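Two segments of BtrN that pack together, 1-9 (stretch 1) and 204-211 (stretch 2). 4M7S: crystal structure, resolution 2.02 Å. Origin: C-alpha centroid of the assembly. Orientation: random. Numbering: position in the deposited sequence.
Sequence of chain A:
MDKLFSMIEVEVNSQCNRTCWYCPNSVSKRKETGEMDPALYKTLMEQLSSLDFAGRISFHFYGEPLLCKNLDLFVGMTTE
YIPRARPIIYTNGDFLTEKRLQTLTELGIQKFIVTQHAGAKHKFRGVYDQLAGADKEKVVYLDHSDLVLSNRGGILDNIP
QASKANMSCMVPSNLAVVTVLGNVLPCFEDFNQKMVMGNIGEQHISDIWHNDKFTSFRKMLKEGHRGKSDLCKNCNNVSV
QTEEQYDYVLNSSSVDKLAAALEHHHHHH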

HETATM    1  N   MSE A   1     -10.711  10.330 -13.586  1.00 55.38           N
HETATM    2  CA  MSE A   1      -9.648   9.383 -13.271  1.00 52.19           C
HETATM    3  C   MSE A   1      -8.286   9.919 -13.679  1.00 59.05           C
HETATM    4  O   MSE A   1      -7.314   9.168 -13.740  1.00 61.70           O
HETATM    5  CB  MSE A   1      -9.896   8.057 -13.979  1.00 45.99           C
ATOM      6  N   ASP A   2      -8.215  11.215 -13.968  1.00 64.03           N
ATOM      7  CA  ASP A   2      -6.970  11.816 -14.438  1.00 63.71           C
ATOM      8  C   ASP A   2      -5.892  11.876 -13.346  1.00 56.07           C
ATOM      9  O   ASP A   2      -4.715  11.654 -13.619  1.00 55.95           O
ATOM     10  CB  ASP A   2      -7.228  13.209 -15.018  1.00 68.42           C
ATOM     11  CG  ASP A   2      -6.641  13.380 -16.414  1.00 73.47           C
ATOM     12  OD1 ASP A   2      -6.533  12.373 -17.149  1.00 73.99           O
ATOM     13  OD2 ASP A   2      -6.290  14.525 -16.776  1.00 75.84           O
ATOM     14  N   LYS A   3      -6.299  12.175 -12.117  1.00 48.65           N
ATOM     15  CA  LYS A   3      -5.352  12.392 -11.025  1.00 44.74           C
ATOM     16  C   LYS A   3      -4.531  11.134 -10.703  1.00 39.18           C
ATOM     17  O   LYS A   3      -5.086  10.047 -10.522  1.00 36.84           O
ATOM     18  CB  LYS A   3      -6.108  12.882  -9.787  1.00 50.17           C
ATOM     19  CG  LYS A   3      -5.316  12.847  -8.496  1.00 52.62           C
ATOM     20  CD  LYS A   3      -6.238  12.977  -7.289  1.00 56.23           C
ATOM     21  CE  LYS A   3      -5.530  12.559  -6.003  1.00 54.65           C
ATOM     22  NZ  LYS A   3      -5.093  11.127  -6.026  1.00 51.00           N
ATOM     23  N   LEU A   4      -3.209  11.283 -10.633  1.00 34.93           N
ATOM     24  CA  LEU A   4      -2.337  10.168 -10.266  1.00 33.43           C
ATOM     25  C   LEU A   4      -2.623   9.747  -8.828  1.00 34.30           C
ATOM     26  O   LEU A   4      -3.123  10.544  -8.031  1.00 35.32           O
ATOM     27  CB  LEU A   4      -0.868  10.571 -10.401  1.00 33.69           C
ATOM     28  CG  LEU A   4       0.185   9.456 -10.402  1.00 37.52           C
ATOM     29  CD1 LEU A   4       0.120   8.662 -11.707  1.00 37.39           C
ATOM     30  CD2 LEU A   4       1.593  10.008 -10.174  1.00 36.53           C
ATOM     31  N   PHE A   5      -2.306   8.498  -8.495  1.00 33.90           N
ATOM     32  CA  PHE A   5      -2.428   8.029  -7.119  1.00 31.92           C
ATOM     33  C   PHE A   5      -1.592   8.910  -6.190  1.00 32.29           C
ATOM     34  O   PHE A   5      -0.565   9.449  -6.596  1.00 32.76           O
ATOM     35  CB  PHE A   5      -1.997   6.562  -7.001  1.00 30.90           C
ATOM     36  CG  PHE A   5      -0.739   6.236  -7.762  1.00 32.18           C
ATOM     37  CD1 PHE A   5       0.510   6.430  -7.185  1.00 30.73           C
ATOM     38  CD2 PHE A   5      -0.810   5.728  -9.051  1.00 30.84           C
ATOM     39  CE1 PHE A   5       1.667   6.139  -7.892  1.00 29.38           C
ATOM     40  CE2 PHE A   5       0.337   5.428  -9.761  1.00 31.68           C
ATOM     41  CZ  PHE A   5       1.581   5.637  -9.182  1.00 30.58           C
ATOM     42  N   SER A   6      -2.044   9.067  -4.952  1.00 31.04           N
ATOM     43  CA  SER A   6      -1.332   9.899  -3.997  1.00 31.55           C
ATOM     44  C   SER A   6      -0.544   9.018  -3.029  1.00 30.97           C
ATOM     45  O   SER A   6       0.363   9.490  -2.346  1.00 32.36           O
ATOM     46  CB  SER A   6      -2.306  10.802  -3.239  1.00 34.80           C
ATOM     47  OG  SER A   6      -3.145  10.033  -2.400  1.00 37.61           O
HETATM   48  N   MSE A   7      -0.896   7.734  -2.985  1.00 25.23           N
HETATM   49  CA  MSE A   7      -0.207   6.752  -2.147  1.00 24.07           C
HETATM   50  C   MSE A   7       0.018   5.490  -2.965  1.00 25.57           C
HETATM   51  O   MSE A   7      -0.873   5.044  -3.703  1.00 24.29           O
HETATM   52  CB  MSE A   7      -1.019   6.433  -0.880  1.00 24.36           C
HETATM   53  CG  MSE A   7      -0.627   5.104  -0.184  1.00 56.22           C
HETATM   54 SE   MSE A   7       1.118   5.082   0.757  1.00 69.69          SE
HETATM   55  CE  MSE A   7       0.550   5.937   2.426  1.00 51.64           C
ATOM     56  N   ILE A   8       1.220   4.934  -2.874  1.00 22.59           N
ATOM     57  CA  ILE A   8       1.474   3.634  -3.473  1.00 24.74           C
ATOM     58  C   ILE A   8       2.028   2.693  -2.411  1.00 23.64           C
ATOM     59  O   ILE A   8       2.958   3.053  -1.681  1.00 24.53           O
ATOM     60  CB  ILE A   8       2.414   3.715  -4.698  1.00 25.76           C
ATOM     61  CG1 ILE A   8       2.696   2.312  -5.241  1.00 28.24           C
ATOM     62  CG2 ILE A   8       3.729   4.426  -4.354  1.00 25.57           C
ATOM     63  CD1 ILE A   8       3.233   2.320  -6.649  1.00 29.92           C
ATOM     64  N   GLU A   9       1.439   1.498  -2.318  1.00 22.24           N
ATOM     65  CA  GLU A   9       1.850   0.501  -1.336  1.00 26.06           C
ATOM     66  C   GLU A   9       2.592  -0.600  -2.055  1.00 26.80           C
ATOM     67  O   GLU A   9       2.043  -1.213  -2.973  1.00 27.16           O
ATOM     68  CB  GLU A   9       0.632  -0.122  -0.649  1.00 28.12           C
ATOM     69  CG  GLU A   9       0.229   0.511   0.656  1.00 34.55           C
ATOM     70  CD  GLU A   9      -0.938  -0.209   1.300  1.00 37.20           C
ATOM     71  OE1 GLU A   9      -0.945  -1.455   1.274  1.00 38.25           O
ATOM     72  OE2 GLU A   9      -1.851   0.469   1.813  1.00 40.96           O
ATOM     73  N   HIS A 204       4.019   0.033 -17.846  1.00 28.19           N
ATOM     74  CA  HIS A 204       4.241   1.193 -16.996  1.00 28.41           C
ATOM     75  C   HIS A 204       3.074   1.405 -16.048  1.00 28.97           C
ATOM     76  O   HIS A 204       1.907   1.300 -16.437  1.00 27.44           O
ATOM     77  CB  HIS A 204       4.462   2.447 -17.845  1.00 29.58           C
ATOM     78  CG  HIS A 204       5.135   3.565 -17.108  1.00 31.14           C
ATOM     79  ND1 HIS A 204       4.510   4.289 -16.121  1.00 26.16           N
ATOM     80  CD2 HIS A 204       6.381   4.092 -17.236  1.00 34.68           C
ATOM     81  CE1 HIS A 204       5.343   5.204 -15.651  1.00 27.32           C
ATOM     82  NE2 HIS A 204       6.481   5.111 -16.314  1.00 33.46           N
ATOM     83  N   ILE A 205       3.387   1.713 -14.796  1.00 26.36           N
ATOM     84  CA  ILE A 205       2.341   1.838 -13.799  1.00 25.13           C
ATOM     85  C   ILE A 205       1.398   2.992 -14.109  1.00 28.20           C
ATOM     86  O   ILE A 205       0.242   2.974 -13.694  1.00 24.21           O
ATOM     87  CB  ILE A 205       2.902   1.965 -12.380  1.00 24.21           C
ATOM     88  CG1 ILE A 205       1.772   1.744 -11.360  1.00 25.15           C
ATOM     89  CG2 ILE A 205       3.622   3.302 -12.209  1.00 22.97           C
ATOM     90  CD1 ILE A 205       2.216   1.757  -9.938  1.00 28.38           C
ATOM     91  N   SER A 206       1.877   3.986 -14.857  1.00 22.65           N
ATOM     92  CA  SER A 206       1.001   5.079 -15.236  1.00 27.76           C
ATOM     93  C   SER A 206      -0.029   4.597 -16.247  1.00 28.89           C
ATOM     94  O   SER A 206      -1.182   5.041 -16.238  1.00 30.62           O
ATOM     95  CB  SER A 206       1.799   6.232 -15.840  1.00 31.24           C
ATOM     96  OG  SER A 206       0.925   7.268 -16.243  1.00 31.65           O
ATOM     97  N   ASP A 207       0.402   3.711 -17.144  1.00 31.67           N
ATOM     98  CA  ASP A 207      -0.491   3.160 -18.162  1.00 33.02           C
ATOM     99  C   ASP A 207      -1.513   2.208 -17.543  1.00 28.87           C
ATOM    100  O   ASP A 207      -2.641   2.101 -18.018  1.00 30.89           O
ATOM    101  CB  ASP A 207       0.312   2.433 -19.241  1.00 37.02           C
ATOM    102  CG  ASP A 207       1.158   3.378 -20.072  1.00 42.91           C
ATOM    103  OD1 ASP A 207       0.731   4.531 -20.292  1.00 47.33           O
ATOM    104  OD2 ASP A 207       2.248   2.962 -20.509  1.00 42.80           O
ATOM    105  N   ILE A 208      -1.100   1.500 -16.496  1.00 24.70           N
ATOM    106  CA  ILE A 208      -2.006   0.629 -15.765  1.00 27.59           C
ATOM    107  C   ILE A 208      -3.040   1.480 -15.034  1.00 27.59           C
ATOM    108  O   ILE A 208      -4.243   1.246 -15.141  1.00 28.91           O
ATOM    109  CB  ILE A 208      -1.232  -0.246 -14.762  1.00 24.98           C
ATOM    110  CG1 ILE A 208      -0.326  -1.230 -15.515  1.00 26.48           C
ATOM    111  CG2 ILE A 208      -2.184  -0.992 -13.834  1.00 23.21           C
ATOM    112  CD1 ILE A 208       0.706  -1.905 -14.619  1.00 27.09           C
ATOM    113  N   TRP A 209      -2.552   2.477 -14.302  1.00 26.86           N
ATOM    114  CA  TRP A 209      -3.394   3.420 -13.580  1.00 25.73           C
ATOM    115  C   TRP A 209      -4.460   4.049 -14.472  1.00 28.06           C
ATOM    116  O   TRP A 209      -5.588   4.289 -14.030  1.00 28.33           O
ATOM    117  CB  TRP A 209      -2.521   4.514 -12.945  1.00 26.03           C
ATOM    118  CG  TRP A 209      -3.302   5.505 -12.122  1.00 24.50           C
ATOM    119  CD1 TRP A 209      -3.639   6.789 -12.470  1.00 28.12           C
ATOM    120  CD2 TRP A 209      -3.847   5.282 -10.823  1.00 24.44           C
ATOM    121  NE1 TRP A 209      -4.357   7.374 -11.455  1.00 30.03           N
ATOM    122  CE2 TRP A 209      -4.501   6.467 -10.435  1.00 29.62           C
ATOM    123  CE3 TRP A 209      -3.858   4.184  -9.951  1.00 24.11           C
ATOM    124  CZ2 TRP A 209      -5.154   6.588  -9.205  1.00 30.52           C
ATOM    125  CZ3 TRP A 209      -4.494   4.306  -8.738  1.00 25.48           C
ATOM    126  CH2 TRP A 209      -5.143   5.501  -8.376  1.00 26.24           C
ATOM    127  N   HIS A 210      -4.108   4.303 -15.730  1.00 27.15           N
ATOM    128  CA  HIS A 210      -5.029   4.958 -16.659  1.00 31.63           C
ATOM    129  C   HIS A 210      -5.680   4.018 -17.674  1.00 30.63           C
ATOM    130  O   HIS A 210      -6.302   4.486 -18.624  1.00 33.16           O
ATOM    131  CB  HIS A 210      -4.319   6.089 -17.429  1.00 33.67           C
ATOM    132  CG  HIS A 210      -3.949   7.263 -16.580  1.00 38.09           C
ATOM    133  ND1 HIS A 210      -2.662   7.486 -16.133  1.00 41.00           N
ATOM    134  CD2 HIS A 210      -4.699   8.279 -16.086  1.00 37.93           C
ATOM    135  CE1 HIS A 210      -2.636   8.588 -15.404  1.00 39.98           C
ATOM    136  NE2 HIS A 210      -3.859   9.087 -15.359  1.00 39.14           N
ATOM    137  N   ASN A 211      -5.534   2.704 -17.514  1.00 30.07           N
ATOM    138  CA  ASN A 211      -6.191   1.817 -18.480  1.00 34.39           C
ATOM    139  C   ASN A 211      -7.709   1.777 -18.251  1.00 35.13           C
ATOM    140  O   ASN A 211      -8.202   2.247 -17.215  1.00 31.86           O
ATOM    141  CB  ASN A 211      -5.556   0.407 -18.528  1.00 33.35           C
ATOM    142  CG  ASN A 211      -5.760  -0.388 -17.247  1.00 34.09           C
ATOM    143  OD1 ASN A 211      -6.709  -0.155 -16.497  1.00 32.79           O
ATOM    144  ND2 ASN A 211      -4.870  -1.354 -17.000  1.00 28.40           N
TER

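Two aromatic side chains, one at the end of a short helix and one just after it, donate hydrogen bonds to successive backbone carbonyls of the N-terminal segment, in reversed order. Trp-209 NE1 donates to Lys-3 O at 2.9 Å. His-210 NE2 donates to Asp-2 O at 3.2 Å, and this bond is almost straight, with an N-H...O angle of 175°. Both carbonyls lie at the edge of the ring that binds them, near its plane, where a ring N-H can point. These are the two hydrogen bonds across the contact, and neither uses a side chain of stretch 1. Asp-2 and Lys-3 are in loop.

His-210 is held at both ring nitrogens. His-210 ND1 donates to Ser-206 O at 2.9 Å, within its own stretch, while NE2 faces Asp-2. Its CA-CB bond points sideways; chi1 is m, and the end of the side chain comes nearer to stretch 1. With a proton on each nitrogen, as both donor bonds require, the ring can serve two carbonyls in different directions. The side chain of Asp-2 is exposed and poorly ordered; its backbone makes the bond.

Trp-209 is the centre of the contact. It is buried, its CA-to-CB bond points toward stretch 1, and it has 93 Å² covered by that stretch, the largest share of any residue. Its indole combines a polar N-H at one edge with broad apolar faces. Phe-5 uses one of those faces. The edge of the phenyl ring meets the face of the indole, with planes at 80° and centroids of the two six-membered rings 5.1 Å apart. Phe-5 CD2 comes to 3.5 Å from Trp-209 CE3. Phe-5 CB also sits over the six-membered ring of Trp-209, 3.8 Å from its centroid, in a CH-pi contact. Leu-4 CD1 adds a looser apolar contact, 4.3 Å from Trp-209 CD1.

Beyond the indole the contact is apolar. Ile-205 lies one helical turn before Trp-209, and Ile-205 O accepts from Trp-209 N at 2.9 Å. Both CA-to-CB bonds point toward stretch 1. With chi1 and chi2 both t, Ile-205 is extended. Ile-205 CD1 lies 4.0 Å from Phe-5 CZ and 3.5 Å from Ile-8 CD1. Ile-8 is also t at both angles, and its CA-to-CB bond points toward stretch 2 from the second residue of a strand. Phe-5, Ile-8, Ile-205 and Trp-209 are all buried, as suits their largely apolar side chains. In all, the two stretches bury 407 Å², both sides summed.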